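Local structure of thioesterase superfamily (Jannaschia sp., 2OAF) at residues T97-K102 / C124-A129. The protein probably hydrolyses thioesters, as a member of the thioesterase superfamily with the hotdog fold. Residues are numbered along the deposited sequence; the frame is centred on the assembly and turned at random.
Sequences TRLGTK and CVFTIA. With PO4 (phosphate ion), chain H.
The carbonyl oxygen of Lys102 is met by a water, by Val125 CA and by the ring edge of Phe126. The water donates to Lys102 O at 2.7 Å and accepts from the backbone N of Phe126 at 3.0 Å, bridging two backbone stretches that share no direct hydrogen bond. Val125 CA brings a CA-H...O contact to Lys102 O at 3.5 Å, with 144° at the hydrogen. Phe126 CD1 meets Lys102 O, again at 3.5 Å, and here the oxygen lies in the ring plane, at the edge. With CG anti to its carbonyl carbon and beside the backbone N (chi1 -70°), the Phe126 ring begins on the side of its own N-H, the group that binds the water. Farther round the ring, Phe126 CE1 packs against Leu99 CD1 at 4.0 Å, the two side chains crossing at about a right angle. Leu141 touches the Phe126 side chain and Ile145 that of Leu99, so helix 139-145 covers this apolar patch. An alanine in place of Phe126 would probably leave Leu99 CD1 without its aromatic partner and open a gap beneath helix 139-145. At the turn joining strands 90-99 and 103-112, a phosphate, probably from the crystallisation liquor, accepts a nearly straight bond from Arg98 NH1 to its O2 (175°). Its O1 takes Arg98 NH2 and its O3 takes Lys102 N, both at 3.1 Å; Ser103 OG binds it too. Water, C-H...O and apolar contacts thus join the turn to strand 115-128, while the phosphate suggests that the turn can accept an anion, not that it does so in the cell.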
loop_
_atom_site.group_PDB
_atom_site.type_symbol
_atom_site.label_atom_id
_atom_site.label_comp_id
_atom_site.label_asym_id
_atom_site.label_seq_id
_atom_site.Cartn_x
_atom_site.Cartn_y
_atom_site.Cartn_z
ATOM N N THR B 97 23.669 12.573 -2.001
ATOM C CA THR B 97 24.426 13.075 -3.115
ATOM C C THR B 97 24.717 14.573 -2.952
ATOM O O THR B 97 25.677 15.096 -3.523
ATOM C CB THR B 97 23.723 12.721 -4.467
ATOM O OG1 THR B 97 24.645 12.888 -5.552
ATOM C CG2 THR B 97 22.439 13.541 -4.716
ATOM N N ARG B 98 23.915 15.245 -2.128
ATOM C CA ARG B 98 23.988 16.671 -1.989
ATOM C C ARG B 98 23.278 17.155 -0.730
ATOM O O ARG B 98 22.225 16.641 -0.387
ATOM C CB ARG B 98 23.318 17.262 -3.237
ATOM C CG ARG B 98 22.861 18.660 -3.068
ATOM C CD ARG B 98 22.379 19.297 -4.355
ATOM N NE ARG B 98 22.682 20.721 -4.258
ATOM C CZ ARG B 98 22.055 21.561 -3.430
ATOM N NH1 ARG B 98 21.039 21.142 -2.654
ATOM N NH2 ARG B 98 22.427 22.828 -3.400
ATOM N N LEU B 99 23.843 18.163 -0.067
ATOM C CA LEU B 99 23.171 18.841 1.036
ATOM C C LEU B 99 23.398 20.328 0.860
ATOM O O LEU B 99 24.517 20.773 0.894
ATOM C CB LEU B 99 23.751 18.370 2.368
ATOM C CG LEU B 99 23.213 19.028 3.651
ATOM C CD1 LEU B 99 21.706 18.799 3.884
ATOM C CD2 LEU B 99 24.055 18.527 4.831
ATOM N N GLY B 100 22.343 21.094 0.616
ATOM C CA GLY B 100 22.469 22.527 0.555
ATOM C C GLY B 100 22.135 23.104 1.906
ATOM O O GLY B 100 22.207 22.422 2.917
ATOM N N THR B 101 21.766 24.370 1.911
ATOM C CA THR B 101 21.381 25.053 3.133
ATOM C C THR B 101 20.008 24.579 3.563
ATOM O O THR B 101 19.751 24.422 4.750
ATOM C CB THR B 101 21.319 26.566 2.905
ATOM O OG1 THR B 101 22.575 27.020 2.387
ATOM C CG2 THR B 101 20.999 27.304 4.195
ATOM N N LYS B 102 19.126 24.372 2.589
ATOM C CA LYS B 102 17.733 24.016 2.884
ATOM C C LYS B 102 17.328 22.566 2.561
ATOM O O LYS B 102 16.430 22.052 3.205
ATOM C CB LYS B 102 16.801 25.033 2.219
ATOM C CG LYS B 102 16.876 26.410 2.942
ATOM C CD LYS B 102 16.073 27.532 2.253
ATOM C CE LYS B 102 16.625 27.864 0.851
ATOM N NZ LYS B 102 16.258 29.250 0.417
ATOM N N CYS B 124 14.477 16.223 -0.087
ATOM C CA CYS B 124 13.729 16.600 1.106
ATOM C C CYS B 124 14.165 17.985 1.577
ATOM O O CYS B 124 15.310 18.348 1.395
ATOM C CB CYS B 124 14.083 15.625 2.217
ATOM S SG CYS B 124 13.619 13.927 1.803
ATOM N N VAL B 125 13.254 18.729 2.201
ATOM C CA VAL B 125 13.606 19.928 2.961
ATOM C C VAL B 125 13.532 19.546 4.446
ATOM O O VAL B 125 13.210 18.407 4.773
ATOM C CB VAL B 125 12.688 21.123 2.625
ATOM C CG1 VAL B 125 12.942 21.604 1.187
ATOM C CG2 VAL B 125 11.206 20.784 2.873
ATOM N N PHE B 126 13.858 20.479 5.330
ATOM C CA PHE B 126 13.878 20.232 6.775
ATOM C C PHE B 126 12.830 21.094 7.429
ATOM O O PHE B 126 12.647 22.256 7.032
ATOM C CB PHE B 126 15.252 20.565 7.368
ATOM C CG PHE B 126 16.333 19.612 6.961
ATOM C CD1 PHE B 126 17.039 19.802 5.783
ATOM C CD2 PHE B 126 16.643 18.492 7.752
ATOM C CE1 PHE B 126 18.053 18.901 5.393
ATOM C CE2 PHE B 126 17.653 17.593 7.358
ATOM C CZ PHE B 126 18.349 17.800 6.177
ATOM N N THR B 127 12.137 20.524 8.412
ATOM C CA THR B 127 11.192 21.278 9.226
ATOM C C THR B 127 11.515 21.140 10.719
ATOM O O THR B 127 12.241 20.219 11.144
ATOM C CB THR B 127 9.741 20.796 9.012
ATOM O OG1 THR B 127 9.665 19.411 9.338
ATOM C CG2 THR B 127 9.261 21.010 7.557
ATOM N N ILE B 128 10.991 22.100 11.479
ATOM C CA ILE B 128 10.758 21.973 12.910
ATOM C C ILE B 128 9.473 21.171 13.001
ATOM O O ILE B 128 8.401 21.692 12.736
ATOM C CB ILE B 128 10.563 23.343 13.570
ATOM C CG1 ILE B 128 11.825 24.207 13.381
ATOM C CG2 ILE B 128 10.278 23.169 15.051
ATOM C CD1 ILE B 128 11.586 25.696 13.414
ATOM N N ALA B 129 9.588 19.897 13.347
ATOM C CA ALA B 129 8.500 18.957 13.113
ATOM C C ALA B 129 7.206 19.403 13.766
ATOM O O ALA B 129 6.166 19.441 13.105
ATOM C CB ALA B 129 8.870 17.563 13.583
HETATM P P PO4 H . 19.202 24.389 -1.241
HETATM O O1 PO4 H . 20.346 24.704 -2.194
HETATM O O2 PO4 H . 19.516 23.111 -0.507
HETATM O O3 PO4 H . 19.087 25.563 -0.278
HETATM O O4 PO4 H . 17.911 24.168 -2.011
HETATM O O HOH W 1 14.520 23.293 4.608
#